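Local coordinates for putative sensory box/GGDEF family protein (Vibrio parahaemolyticus, PDB 3LID), which probably makes cyclic di-GMP from GTP through its GGDEF domain, this chain being the extracellular PDC-fold (Cache) sensor domain of the longer protein, at residues H21-T26 against A249-K254; R28-I33 against I253-N258; L148-R153 against R208-I213; I191-V194 against Y200-S203; N224-I229 against I264-N269. All coordinates share one frame; numbering follows the deposited sequence.

Contact 1: residues H21-T26 against A249-K254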
# COMPACT_ATOMS: atom_id res chain seq x y z
N HIS A 21 5.83 6.19 -20.26
CA HIS A 21 7.10 6.43 -19.54
C HIS A 21 6.81 6.63 -18.06
O HIS A 21 7.58 6.17 -17.20
CB HIS A 21 7.84 7.67 -20.08
CG HIS A 21 8.36 7.45 -21.47
ND1 HIS A 21 9.14 6.36 -21.79
CD2 HIS A 21 8.20 8.16 -22.62
CE1 HIS A 21 9.43 6.40 -23.08
NE2 HIS A 21 8.87 7.48 -23.60
N GLN A 22 5.75 7.37 -17.77
CA GLN A 22 5.45 7.72 -16.36
C GLN A 22 5.16 6.37 -15.64
O GLN A 22 5.59 6.16 -14.46
CB GLN A 22 4.19 8.56 -16.25
CG GLN A 22 3.84 8.95 -14.77
CD GLN A 22 4.96 9.69 -14.10
OE1 GLN A 22 5.45 10.73 -14.60
NE2 GLN A 22 5.49 9.12 -13.00
N LEU A 23 4.34 5.52 -16.25
CA LEU A 23 3.98 4.23 -15.60
C LEU A 23 5.25 3.39 -15.33
O LEU A 23 5.35 2.73 -14.32
CB LEU A 23 2.97 3.43 -16.45
CG LEU A 23 1.61 4.12 -16.50
CD1 LEU A 23 0.75 3.28 -17.48
CD2 LEU A 23 0.92 4.09 -15.12
N ALA A 24 6.22 3.39 -16.26
CA ALA A 24 7.43 2.67 -15.99
C ALA A 24 8.21 3.28 -14.82
O ALA A 24 8.79 2.52 -14.02
CB ALA A 24 8.34 2.64 -17.32
N TYR A 25 8.28 4.62 -14.78
CA TYR A 25 8.94 5.34 -13.70
C TYR A 25 8.32 4.94 -12.31
O TYR A 25 9.05 4.61 -11.34
CB TYR A 25 8.71 6.80 -13.92
CG TYR A 25 9.39 7.71 -12.93
CD1 TYR A 25 10.57 8.37 -13.29
CD2 TYR A 25 8.83 7.99 -11.69
CE1 TYR A 25 11.19 9.27 -12.38
CE2 TYR A 25 9.43 8.86 -10.81
CZ TYR A 25 10.60 9.49 -11.15
OH TYR A 25 11.18 10.37 -10.26
N THR A 26 7.01 5.04 -12.28
CA THR A 26 6.36 4.89 -11.00
C THR A 26 6.43 3.42 -10.64
O THR A 26 6.55 3.06 -9.44
CB THR A 26 4.92 5.38 -11.11
OG1 THR A 26 4.96 6.78 -11.33
CG2 THR A 26 4.15 5.09 -9.78
N ALA A 249 -3.87 4.66 -20.20
CA ALA A 249 -2.62 4.00 -20.29
C ALA A 249 -2.48 3.13 -19.02
O ALA A 249 -2.98 3.54 -17.97
CB ALA A 249 -1.47 5.01 -20.37
N PHE A 250 -1.94 1.94 -19.19
CA PHE A 250 -1.97 0.97 -18.09
C PHE A 250 -0.69 0.17 -18.04
O PHE A 250 0.04 -0.05 -19.06
CB PHE A 250 -3.18 0.02 -18.25
CG PHE A 250 -3.30 -0.56 -19.69
CD1 PHE A 250 -2.60 -1.71 -20.07
CD2 PHE A 250 -4.13 0.08 -20.64
CE1 PHE A 250 -2.71 -2.20 -21.41
CE2 PHE A 250 -4.23 -0.41 -21.94
CZ PHE A 250 -3.53 -1.52 -22.31
N SER A 251 -0.35 -0.28 -16.83
CA SER A 251 0.76 -1.17 -16.68
C SER A 251 0.41 -1.99 -15.42
O SER A 251 -0.59 -1.69 -14.73
CB SER A 251 2.09 -0.45 -16.50
OG SER A 251 2.02 0.28 -15.28
N SER A 252 1.21 -2.98 -15.13
CA SER A 252 0.98 -3.86 -13.94
C SER A 252 2.27 -4.08 -13.17
O SER A 252 3.35 -4.26 -13.79
CB SER A 252 0.34 -5.19 -14.33
OG SER A 252 -0.89 -4.94 -14.99
N ILE A 253 2.14 -4.14 -11.83
CA ILE A 253 3.33 -4.57 -11.05
C ILE A 253 2.87 -5.57 -10.08
O ILE A 253 1.63 -5.81 -9.96
CB ILE A 253 3.93 -3.44 -10.24
CG1 ILE A 253 2.91 -2.89 -9.28
CG2 ILE A 253 4.51 -2.37 -11.25
CD1 ILE A 253 3.49 -1.64 -8.37
N LYS A 254 3.86 -6.24 -9.45
CA LYS A 254 3.49 -7.11 -8.35
C LYS A 254 4.11 -6.47 -7.11
O LYS A 254 5.33 -6.36 -7.06
CB LYS A 254 3.96 -8.53 -8.56
CG LYS A 254 3.01 -9.20 -9.61
CD LYS A 254 3.32 -10.66 -9.78
CE LYS A 254 2.56 -11.30 -10.96
NZ LYS A 254 1.16 -10.84 -10.97
O HOH W 1 4.55 0.09 -14.28

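Contact 2: residues R28-I33 against I253-N258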
# COMPACT_ATOMS: atom_id res chain seq x y z
N ARG A 28 8.91 1.43 -11.16
CA ARG A 28 10.22 1.25 -10.55
C ARG A 28 10.27 1.80 -9.11
O ARG A 28 10.94 1.22 -8.24
CB ARG A 28 11.28 2.00 -11.41
CG ARG A 28 11.57 1.15 -12.71
CD ARG A 28 12.76 1.74 -13.50
NE ARG A 28 12.52 3.08 -13.98
CZ ARG A 28 12.17 3.38 -15.23
NH1 ARG A 28 11.96 2.45 -16.14
NH2 ARG A 28 12.05 4.65 -15.52
N GLU A 29 9.56 2.89 -8.87
CA GLU A 29 9.51 3.43 -7.49
C GLU A 29 8.80 2.44 -6.52
O GLU A 29 9.33 2.18 -5.40
CB GLU A 29 8.81 4.77 -7.40
CG GLU A 29 9.61 5.86 -8.21
CD GLU A 29 9.35 7.25 -7.71
OE1 GLU A 29 8.20 7.67 -7.73
OE2 GLU A 29 10.34 7.90 -7.34
N TYR A 30 7.69 1.84 -6.95
CA TYR A 30 7.07 0.80 -6.12
C TYR A 30 7.99 -0.38 -5.94
O TYR A 30 8.01 -0.96 -4.83
CB TYR A 30 5.70 0.32 -6.67
CG TYR A 30 4.59 1.26 -6.30
CD1 TYR A 30 4.23 2.32 -7.15
CD2 TYR A 30 3.85 1.12 -5.09
CE1 TYR A 30 3.19 3.23 -6.81
CE2 TYR A 30 2.82 1.98 -4.80
CZ TYR A 30 2.47 3.02 -5.64
OH TYR A 30 1.44 3.91 -5.28
N ASN A 31 8.70 -0.80 -6.99
CA ASN A 31 9.64 -1.91 -6.76
C ASN A 31 10.70 -1.57 -5.74
O ASN A 31 11.08 -2.44 -4.90
CB ASN A 31 10.38 -2.24 -8.06
CG ASN A 31 9.47 -2.82 -9.17
OD1 ASN A 31 8.41 -3.43 -8.96
ND2 ASN A 31 9.89 -2.57 -10.39
N ASN A 32 11.17 -0.33 -5.76
CA ASN A 32 12.15 0.09 -4.75
C ASN A 32 11.54 0.12 -3.35
O ASN A 32 12.14 -0.29 -2.33
CB ASN A 32 12.76 1.45 -5.10
CG ASN A 32 13.90 1.28 -6.11
OD1 ASN A 32 14.14 0.15 -6.54
ND2 ASN A 32 14.53 2.38 -6.56
N ILE A 33 10.34 0.63 -3.27
CA ILE A 33 9.67 0.62 -1.95
C ILE A 33 9.54 -0.86 -1.42
O ILE A 33 9.76 -1.15 -0.23
CB ILE A 33 8.25 1.26 -2.06
CG1 ILE A 33 8.35 2.79 -2.26
CG2 ILE A 33 7.37 0.91 -0.81
CD1 ILE A 33 8.90 3.53 -1.05
N ILE A 253 2.14 -4.14 -11.83
CA ILE A 253 3.33 -4.57 -11.05
C ILE A 253 2.87 -5.57 -10.08
O ILE A 253 1.63 -5.81 -9.96
CB ILE A 253 3.93 -3.44 -10.24
CG1 ILE A 253 2.91 -2.89 -9.28
CG2 ILE A 253 4.51 -2.37 -11.25
CD1 ILE A 253 3.49 -1.64 -8.37
N LYS A 254 3.86 -6.24 -9.45
CA LYS A 254 3.49 -7.11 -8.35
C LYS A 254 4.11 -6.47 -7.11
O LYS A 254 5.33 -6.36 -7.06
CB LYS A 254 3.96 -8.53 -8.56
CG LYS A 254 3.01 -9.20 -9.61
CD LYS A 254 3.32 -10.66 -9.78
CE LYS A 254 2.56 -11.30 -10.96
NZ LYS A 254 1.16 -10.84 -10.97
N PHE A 255 3.25 -5.97 -6.21
CA PHE A 255 3.79 -5.17 -5.08
C PHE A 255 3.56 -5.97 -3.78
O PHE A 255 2.43 -5.96 -3.23
CB PHE A 255 3.08 -3.80 -5.01
CG PHE A 255 3.59 -2.95 -3.90
CD1 PHE A 255 4.91 -2.47 -3.88
CD2 PHE A 255 2.72 -2.62 -2.86
CE1 PHE A 255 5.36 -1.66 -2.83
CE2 PHE A 255 3.14 -1.80 -1.81
CZ PHE A 255 4.42 -1.30 -1.77
N VAL A 256 4.65 -6.63 -3.31
CA VAL A 256 4.62 -7.47 -2.11
C VAL A 256 3.40 -8.43 -2.18
O VAL A 256 2.60 -8.52 -1.25
CB VAL A 256 4.54 -6.58 -0.79
CG1 VAL A 256 5.09 -7.44 0.38
CG2 VAL A 256 5.30 -5.24 -0.96
N SER A 257 3.24 -9.07 -3.34
CA SER A 257 2.07 -9.93 -3.55
C SER A 257 2.36 -10.78 -4.76
O SER A 257 3.05 -10.34 -5.66
CB SER A 257 0.84 -9.07 -3.88
OG SER A 257 -0.27 -9.90 -4.14
N ASN A 258 1.79 -11.95 -4.83
CA ASN A 258 1.77 -12.64 -6.10
C ASN A 258 0.65 -12.17 -7.07
O ASN A 258 0.65 -12.58 -8.26
CB ASN A 258 1.73 -14.17 -5.86
CG ASN A 258 0.63 -14.59 -4.95
OD1 ASN A 258 -0.50 -14.08 -5.00
ND2 ASN A 258 0.96 -15.53 -4.04
O HOH W 2 6.66 -5.50 -10.55

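Contact 3: residues L148-R153 against R208-I213. With PO4 (phosphate ion), chain C; EDO (1,2-ethanediol), chain H.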
# COMPACT_ATOMS: atom_id res chain seq x y z
N LEU A 148 -10.91 5.71 6.17
CA LEU A 148 -10.58 4.37 5.70
C LEU A 148 -9.12 4.27 5.44
O LEU A 148 -8.51 5.18 4.87
CB LEU A 148 -11.35 4.03 4.44
CG LEU A 148 -12.85 4.04 4.70
CD1 LEU A 148 -13.60 3.67 3.36
CD2 LEU A 148 -13.26 2.97 5.69
N SER A 149 -8.59 3.13 5.81
CA SER A 149 -7.14 2.92 5.88
C SER A 149 -6.66 1.61 5.23
O SER A 149 -6.55 0.56 5.92
CB SER A 149 -6.74 3.00 7.37
OG SER A 149 -5.38 2.66 7.58
N PRO A 150 -6.39 1.63 3.89
CA PRO A 150 -5.95 0.42 3.21
C PRO A 150 -4.48 0.08 3.60
O PRO A 150 -3.59 0.99 3.53
CB PRO A 150 -6.08 0.75 1.67
CG PRO A 150 -5.91 2.29 1.66
CD PRO A 150 -6.48 2.82 3.03
N SER A 151 -4.28 -1.13 4.09
CA SER A 151 -2.94 -1.55 4.60
C SER A 151 -2.54 -2.83 3.96
O SER A 151 -3.38 -3.71 3.72
CB SER A 151 -2.95 -1.90 6.14
OG SER A 151 -2.98 -0.80 6.96
N LEU A 152 -1.23 -2.93 3.68
CA LEU A 152 -0.62 -4.15 3.20
C LEU A 152 0.21 -4.68 4.39
O LEU A 152 1.15 -4.05 4.86
CB LEU A 152 0.25 -3.80 1.98
CG LEU A 152 0.63 -5.04 1.14
CD1 LEU A 152 1.17 -4.58 -0.32
CD2 LEU A 152 1.61 -5.90 1.87
N ARG A 153 -0.25 -5.78 4.96
CA ARG A 153 0.34 -6.20 6.27
C ARG A 153 1.47 -7.19 5.97
O ARG A 153 1.27 -8.23 5.36
CB ARG A 153 -0.76 -6.93 7.10
CG ARG A 153 -1.78 -5.86 7.62
CD ARG A 153 -3.09 -6.58 8.10
NE ARG A 153 -4.09 -5.61 8.46
CZ ARG A 153 -4.88 -5.01 7.58
NH1 ARG A 153 -4.73 -5.27 6.24
NH2 ARG A 153 -5.77 -4.12 8.01
N ARG A 208 -14.27 7.29 -5.82
CA ARG A 208 -14.35 5.99 -6.48
C ARG A 208 -13.63 4.88 -5.72
O ARG A 208 -13.56 3.76 -6.20
CB ARG A 208 -13.79 6.09 -7.91
CG ARG A 208 -12.33 6.40 -7.98
CD ARG A 208 -11.85 6.42 -9.49
NE ARG A 208 -12.69 7.31 -10.28
CZ ARG A 208 -12.54 7.54 -11.60
NH1 ARG A 208 -13.36 8.37 -12.22
NH2 ARG A 208 -11.55 7.00 -12.29
N LEU A 209 -13.15 5.17 -4.52
CA LEU A 209 -12.33 4.11 -3.82
C LEU A 209 -13.13 3.02 -3.16
O LEU A 209 -14.15 3.32 -2.48
CB LEU A 209 -11.38 4.75 -2.79
CG LEU A 209 -10.51 5.83 -3.35
CD1 LEU A 209 -9.54 6.41 -2.30
CD2 LEU A 209 -9.70 5.24 -4.55
N TYR A 210 -12.63 1.77 -3.21
CA TYR A 210 -13.06 0.67 -2.34
C TYR A 210 -14.52 0.29 -2.58
O TYR A 210 -15.28 -0.02 -1.62
CB TYR A 210 -12.90 1.00 -0.84
CG TYR A 210 -11.74 1.87 -0.51
CD1 TYR A 210 -10.43 1.47 -0.86
CD2 TYR A 210 -11.89 3.04 0.24
CE1 TYR A 210 -9.34 2.30 -0.52
CE2 TYR A 210 -10.82 3.85 0.58
CZ TYR A 210 -9.54 3.45 0.23
OH TYR A 210 -8.45 4.21 0.51
N GLY A 211 -14.84 0.15 -3.87
CA GLY A 211 -16.20 -0.24 -4.26
C GLY A 211 -16.53 -1.65 -3.89
O GLY A 211 -17.70 -2.05 -4.04
N ASP A 212 -15.56 -2.46 -3.48
CA ASP A 212 -15.80 -3.82 -3.05
C ASP A 212 -16.28 -3.80 -1.59
O ASP A 212 -16.77 -4.79 -1.07
CB ASP A 212 -14.60 -4.77 -3.25
CG ASP A 212 -13.23 -4.12 -2.87
OD1 ASP A 212 -13.19 -2.89 -2.61
OD2 ASP A 212 -12.27 -4.88 -2.86
N ILE A 213 -16.09 -2.66 -0.96
CA ILE A 213 -16.46 -2.50 0.49
C ILE A 213 -17.60 -1.54 0.70
O ILE A 213 -18.42 -1.80 1.57
CB ILE A 213 -15.27 -1.95 1.30
CG1 ILE A 213 -14.03 -2.84 1.09
CG2 ILE A 213 -15.61 -1.94 2.85
CD1 ILE A 213 -14.14 -4.32 1.35
P PO4 C . -5.59 -4.10 11.57
O1 PO4 C . -5.44 -2.71 12.21
O2 PO4 C . -5.72 -5.04 12.77
O3 PO4 C . -4.38 -4.49 10.77
O4 PO4 C . -6.85 -4.16 10.72
C1 EDO H . -10.55 -2.26 -0.17
O1 EDO H . -10.71 -2.03 -1.62
C2 EDO H . -9.06 -2.23 0.14
O2 EDO H . -8.45 -3.40 -0.42
O HOH W 3 -9.08 6.34 1.97

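Contact 4: residues I191-V194 against Y200-S203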
# COMPACT_ATOMS: atom_id res chain seq x y z
N ILE A 191 -1.57 8.80 -11.11
CA ILE A 191 -1.68 7.38 -11.36
C ILE A 191 -2.71 6.84 -10.41
O ILE A 191 -2.65 7.16 -9.22
CB ILE A 191 -0.32 6.69 -11.21
CG1 ILE A 191 0.64 7.22 -12.27
CG2 ILE A 191 -0.47 5.09 -11.13
CD1 ILE A 191 1.95 6.60 -12.26
N GLU A 192 -3.65 6.07 -10.89
CA GLU A 192 -4.64 5.43 -10.04
C GLU A 192 -4.16 4.00 -9.83
O GLU A 192 -3.47 3.42 -10.70
CB GLU A 192 -6.04 5.41 -10.72
CG GLU A 192 -6.64 6.82 -10.73
CD GLU A 192 -7.91 6.91 -11.55
OE1 GLU A 192 -7.82 6.68 -12.77
OE2 GLU A 192 -8.98 7.21 -10.99
N LEU A 193 -4.54 3.39 -8.69
CA LEU A 193 -4.22 1.99 -8.51
C LEU A 193 -5.51 1.21 -8.50
O LEU A 193 -6.43 1.51 -7.73
CB LEU A 193 -3.57 1.74 -7.09
CG LEU A 193 -2.28 2.55 -6.89
CD1 LEU A 193 -1.77 2.29 -5.39
CD2 LEU A 193 -1.23 2.05 -7.88
N VAL A 194 -5.56 0.19 -9.33
CA VAL A 194 -6.69 -0.71 -9.51
C VAL A 194 -6.28 -2.06 -9.19
O VAL A 194 -5.31 -2.61 -9.75
CB VAL A 194 -7.22 -0.61 -11.01
CG1 VAL A 194 -8.37 -1.59 -11.19
CG2 VAL A 194 -7.72 0.80 -11.23
N TYR A 200 -10.88 0.25 -7.22
CA TYR A 200 -9.84 1.27 -7.04
C TYR A 200 -9.39 1.38 -5.60
O TYR A 200 -10.25 1.43 -4.68
CB TYR A 200 -10.38 2.61 -7.42
CG TYR A 200 -10.51 2.79 -8.95
CD1 TYR A 200 -9.64 3.60 -9.63
CD2 TYR A 200 -11.61 2.21 -9.64
CE1 TYR A 200 -9.75 3.81 -11.05
CE2 TYR A 200 -11.71 2.40 -11.05
CZ TYR A 200 -10.81 3.21 -11.70
OH TYR A 200 -10.98 3.42 -13.08
N ILE A 201 -8.07 1.44 -5.39
CA ILE A 201 -7.58 1.72 -4.01
C ILE A 201 -6.79 3.01 -3.96
O ILE A 201 -6.32 3.43 -2.88
CB ILE A 201 -6.75 0.57 -3.46
CG1 ILE A 201 -5.57 0.22 -4.38
CG2 ILE A 201 -7.61 -0.67 -3.22
CD1 ILE A 201 -4.62 -0.75 -3.68
N ALA A 202 -6.59 3.69 -5.10
CA ALA A 202 -6.06 5.02 -5.04
C ALA A 202 -6.48 5.78 -6.27
O ALA A 202 -6.46 5.23 -7.38
CB ALA A 202 -4.49 4.97 -4.97
N SER A 203 -6.80 7.06 -6.07
CA SER A 203 -7.28 7.89 -7.16
C SER A 203 -7.30 9.36 -6.72
O SER A 203 -7.54 9.63 -5.53
CB SER A 203 -8.68 7.42 -7.58
OG SER A 203 -9.18 8.25 -8.61
O HOH W 4 -9.55 5.31 -14.18

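Contact 5: residues N224-I229 against I264-N269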
# COMPACT_ATOMS: atom_id res chain seq x y z
N ASN A 224 -16.39 -2.64 -15.18
CA ASN A 224 -17.73 -2.11 -15.49
C ASN A 224 -17.57 -0.81 -16.23
O ASN A 224 -18.34 -0.50 -17.14
CB ASN A 224 -18.44 -1.85 -14.14
CG ASN A 224 -19.84 -1.36 -14.30
OD1 ASN A 224 -20.67 -2.02 -14.98
ND2 ASN A 224 -20.17 -0.24 -13.62
N MET A 225 -16.59 -0.01 -15.83
CA MET A 225 -16.36 1.29 -16.43
C MET A 225 -15.81 1.24 -17.89
O MET A 225 -16.25 2.03 -18.76
CB MET A 225 -15.43 2.11 -15.53
CG MET A 225 -16.13 2.53 -14.20
SD MET A 225 -14.77 2.83 -13.00
CE MET A 225 -14.18 4.36 -13.50
N TYR A 226 -14.90 0.32 -18.13
CA TYR A 226 -14.16 0.17 -19.38
C TYR A 226 -14.08 -1.29 -19.76
O TYR A 226 -13.00 -1.90 -19.83
CB TYR A 226 -12.74 0.77 -19.26
CG TYR A 226 -12.72 2.20 -18.80
CD1 TYR A 226 -13.23 3.24 -19.60
CD2 TYR A 226 -12.21 2.54 -17.57
CE1 TYR A 226 -13.19 4.57 -19.20
CE2 TYR A 226 -12.14 3.88 -17.19
CZ TYR A 226 -12.65 4.90 -18.02
OH TYR A 226 -12.60 6.25 -17.65
N PRO A 227 -15.21 -1.88 -20.11
CA PRO A 227 -15.26 -3.32 -20.33
C PRO A 227 -14.34 -3.83 -21.45
O PRO A 227 -13.84 -4.94 -21.37
CB PRO A 227 -16.74 -3.59 -20.68
CG PRO A 227 -17.39 -2.25 -20.73
CD PRO A 227 -16.51 -1.20 -20.21
N ASP A 228 -14.11 -3.00 -22.46
CA ASP A 228 -13.25 -3.42 -23.56
C ASP A 228 -11.82 -3.13 -23.32
O ASP A 228 -11.00 -3.66 -24.05
CB ASP A 228 -13.71 -2.76 -24.85
CG ASP A 228 -15.02 -3.28 -25.22
OD1 ASP A 228 -15.09 -4.53 -25.26
OD2 ASP A 228 -15.99 -2.49 -25.31
N ILE A 229 -11.53 -2.29 -22.33
CA ILE A 229 -10.12 -1.96 -22.00
C ILE A 229 -9.59 -2.88 -20.88
O ILE A 229 -8.41 -3.27 -20.89
CB ILE A 229 -9.92 -0.48 -21.69
CG1 ILE A 229 -10.37 0.43 -22.90
CG2 ILE A 229 -8.47 -0.17 -21.28
CD1 ILE A 229 -10.34 1.81 -22.59
N ILE A 264 -2.81 2.92 -13.48
CA ILE A 264 -3.65 3.50 -14.59
C ILE A 264 -3.48 4.96 -14.66
O ILE A 264 -3.52 5.67 -13.65
CB ILE A 264 -5.10 3.21 -14.28
CG1 ILE A 264 -5.36 1.69 -14.13
CG2 ILE A 264 -6.10 3.89 -15.30
CD1 ILE A 264 -5.13 0.87 -15.34
N ILE A 265 -3.36 5.49 -15.91
CA ILE A 265 -3.46 6.89 -16.14
C ILE A 265 -4.66 7.00 -17.09
O ILE A 265 -4.62 6.44 -18.16
CB ILE A 265 -2.19 7.49 -16.78
CG1 ILE A 265 -1.08 7.43 -15.74
CG2 ILE A 265 -2.39 8.99 -17.18
CD1 ILE A 265 0.27 7.82 -16.21
N ASP A 266 -5.71 7.66 -16.62
CA ASP A 266 -7.00 7.76 -17.32
C ASP A 266 -7.25 9.24 -17.54
O ASP A 266 -7.40 10.00 -16.60
CB ASP A 266 -8.10 7.04 -16.48
CG ASP A 266 -9.51 7.32 -16.95
OD1 ASP A 266 -9.70 8.11 -17.92
OD2 ASP A 266 -10.45 6.78 -16.30
N LEU A 267 -7.21 9.70 -18.81
CA LEU A 267 -7.46 11.12 -19.11
C LEU A 267 -8.65 11.22 -20.09
O LEU A 267 -8.74 10.47 -21.09
CB LEU A 267 -6.27 11.69 -19.85
CG LEU A 267 -5.04 11.75 -18.94
CD1 LEU A 267 -3.80 11.67 -19.82
CD2 LEU A 267 -5.15 13.03 -18.16
N SER A 268 -9.60 12.08 -19.75
CA SER A 268 -10.75 12.31 -20.69
C SER A 268 -10.29 13.24 -21.82
O SER A 268 -9.19 13.86 -21.76
CB SER A 268 -11.85 13.02 -19.94
OG SER A 268 -11.34 14.29 -19.56
N ASN A 269 -11.11 13.34 -22.86
CA ASN A 269 -10.79 14.28 -23.95
C ASN A 269 -10.51 15.64 -23.46
O ASN A 269 -9.64 16.33 -23.98
CB ASN A 269 -11.95 14.37 -24.94
CG ASN A 269 -12.15 13.10 -25.69
OD1 ASN A 269 -13.28 12.73 -26.04
ND2 ASN A 269 -11.06 12.38 -25.93

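Contact 1: residues H21-T26 against A249-K254
L23 meets S251 and A249 where the long N-terminal helix of the PDC fold lies along the second of its two sheets. Helix and strand run almost parallel, at 22° with their axes 8.4 Å apart, so one helical side chain can reach several consecutive strand residues. L23 does this with its CB and one branch. CG stands anti to the carbonyl carbon (chi1 -68°), and from there CD1 lies over the strand backbone, 3.5 Å from F250 N and 4.0 Å from A249 CB. I191 and L263 of the same sheet also touch L23, placing the leucine in the apolar layer between helix and sheet. The polar share of the contact belongs to S251, whose hydroxyl lies 3.5 Å (OG) from L23 CB. That hydroxyl does not bond directly to the helix. A water links the two, 2.7 Å from S251 OG, and donates a hydrogen bond to L23 O at 2.8 Å.

Contact 2: residues R28-I33 against I253-N258
Y30 and F255 are the closest pair of the two backbones, with CA atoms 6.9 Å apart; F255 lies in the loop that follows strand 246-254, facing helix 9-45. F255 CG is anti to the backbone N (chi1 -180°), which turns the ring toward the helix. The rings form a T-shaped pair: the edge of Y30 is directed at a face of F255, the planes are 87° apart and the centroids 5.3 Å. Y30 CD2 leads the approach, above the rim of the F255 ring and 3.9 Å from F255 CE1. V256 CG2 sits over the centre of the opposite face, and I33 CG2 meets the F255 edge in its plane, 3.8 Å from CZ, so the ring is flanked on both faces and at one edge, one face by its own neighbour V256. I253 extends its CD1 across the base of the tyrosine, 3.4 Å from Y30 CB, while Y30 OH is hydrogen-bonded to N182. A water accepts from K254 N at 3.1 Å and donates to N31 OD1. F255 also touches L177 and L152, the latter on the other sheet. The long helix running past two PAS-like modules is the hallmark of the PDC fold, and this contact lies where it passes from one to the other.

Contact 3: residues L148-R153 against R208-I213
L148, P150 and Y210 meet across the seam between the two sheets of the sensor domain, beside a small pocket that holds an ethanediol. L148 and P150 approach the Y210 ring from the same side, and L209 CB rests over the centre of the opposite face. The leucine and tyrosine side chains run alongside each other in opposite senses, L148 CD1 touching Y210 CD2 (3.6 Å) and L148 CB lying near CE2. P150 crosses the tyrosine at about a right angle, its CG 3.4 Å from Y210 OH. A water in the ring plane lies 2.7 Å from Y210 OH and donates to L148 O. In PDC terms, the loop 208-213 of the second PAS-like module leans on the start of strand 150-160 and the loop just before it. The ethanediol, probably from the crystallisation liquor, lies at the ring edge, its O1 donating to D212 OD1 at 2.8 Å; D212 OD2 is salt-bridged to K195. Farther along the strand, the R153 chain, extended from CG to NE, takes its guanidinium edge-on to a phosphate, also probably from the liquor: NE reaches phosphate O3 at 2.6 Å and NH2 phosphate O4 at 2.9 Å. R83, K113, R116, Y118, R139 and N171 complete that anion site.

Contact 4: residues I191-V194 against Y200-S203
E192 reaches across the hairpin of strands 189-195 and 200-202 to S203 and Y200, and its side chain can be followed outward atom by atom. CB lies 3.4 Å from A202 O. CG comes to 3.6 Å from S203 OG, and CD then passes Y200 CE1, with the carboxylate turned 50° from the tyrosine ring. At the tip the two oxygens part. OE2 accepts the S203 hydroxyl at 2.6 Å (OG) through its anti lone pair, and OE1 takes a hydrogen bond from a water that in turn accepts one from Y200 OH. The extended chain beyond CG is what carries the carboxylate this far.

Behind it the backbones form a classic beta bulge. I201 and A202 both face L193, so L193 O takes a straight bond from I201 N (2.9 Å, 164°) and a weak one from A202 N, while L193 N donates to A202 O at 3.0 Å. After the bulge, V194 lies alongside Y200, its CG2 in a CH-pi contact 3.8 Å from the ring centroid and over the face.

R208 joins the same group, salt-bridged to E192 OE2 and in a cation-pi contact with Y200. A buried carboxylate with a hydroxyl, a water and a guanidinium as partners is probably held in its ionised form.

Contact 5: residues N224-I229 against I264-N269
Y226 and D266 meet through a single hydrogen bond, the phenol donating a hydrogen bond to the carboxylate: Y226 OH lies 2.6 Å from D266 OD2. The donor comes to the syn side of that oxygen but stands 29° out of the carboxylate plane, and ring and carboxylate are turned 77° against each other. The second oxygen, D266 OD1, is 3.5 Å from Y226 OH at a poor angle, so the grip is one-sided. The CA atoms are 10.6 Å apart, a distance bridged mostly by the length of the tyrosine. D266 contributes by holding CG anti to its backbone N (chi1 168°), which points the carboxylate at the phenol.

The next shell packs round the ring. M225 CB lies 3.8 Å above one face, towards the rim, the F222 ring meets Y226 at an oblique angle, and I248 also touches the tyrosine. Y226 is the first residue to leave the helix 222-225, and its carbonyl accepts I229 N at 2.9 Å, closing a turn after the helix. Around D266 stand E192 and H246, each touching its side chain.

In the fold, this surface contact fastens the segment between helices 222-225 and 230-234 to strand 260-268, which lies between strands 189-195 and 246-254 and leads, with S268 as N-cap, into helix 269-274.

Overall arrangement
Read from the N terminus, the long helix 9-45 opens two great loops, contacts 1 and 2, which both end on strand 246-254 and its exit and so share I253 and K254. Within these loops contact 3 joins the start of strand 150-160 in the first sheet to the loop 208-213 of the second module, and contact 4, a hairpin, lies within contact 3 in turn; R208 links the two through E192. Contact 5 crosses contacts 1 and 2, because it opens at 224-229, before strand 246-254, and closes on strand 260-268, after it. Contacts 1, 2, 4 and 5 all reach the second sheet, while L152 carries contact 2 across to contact 3.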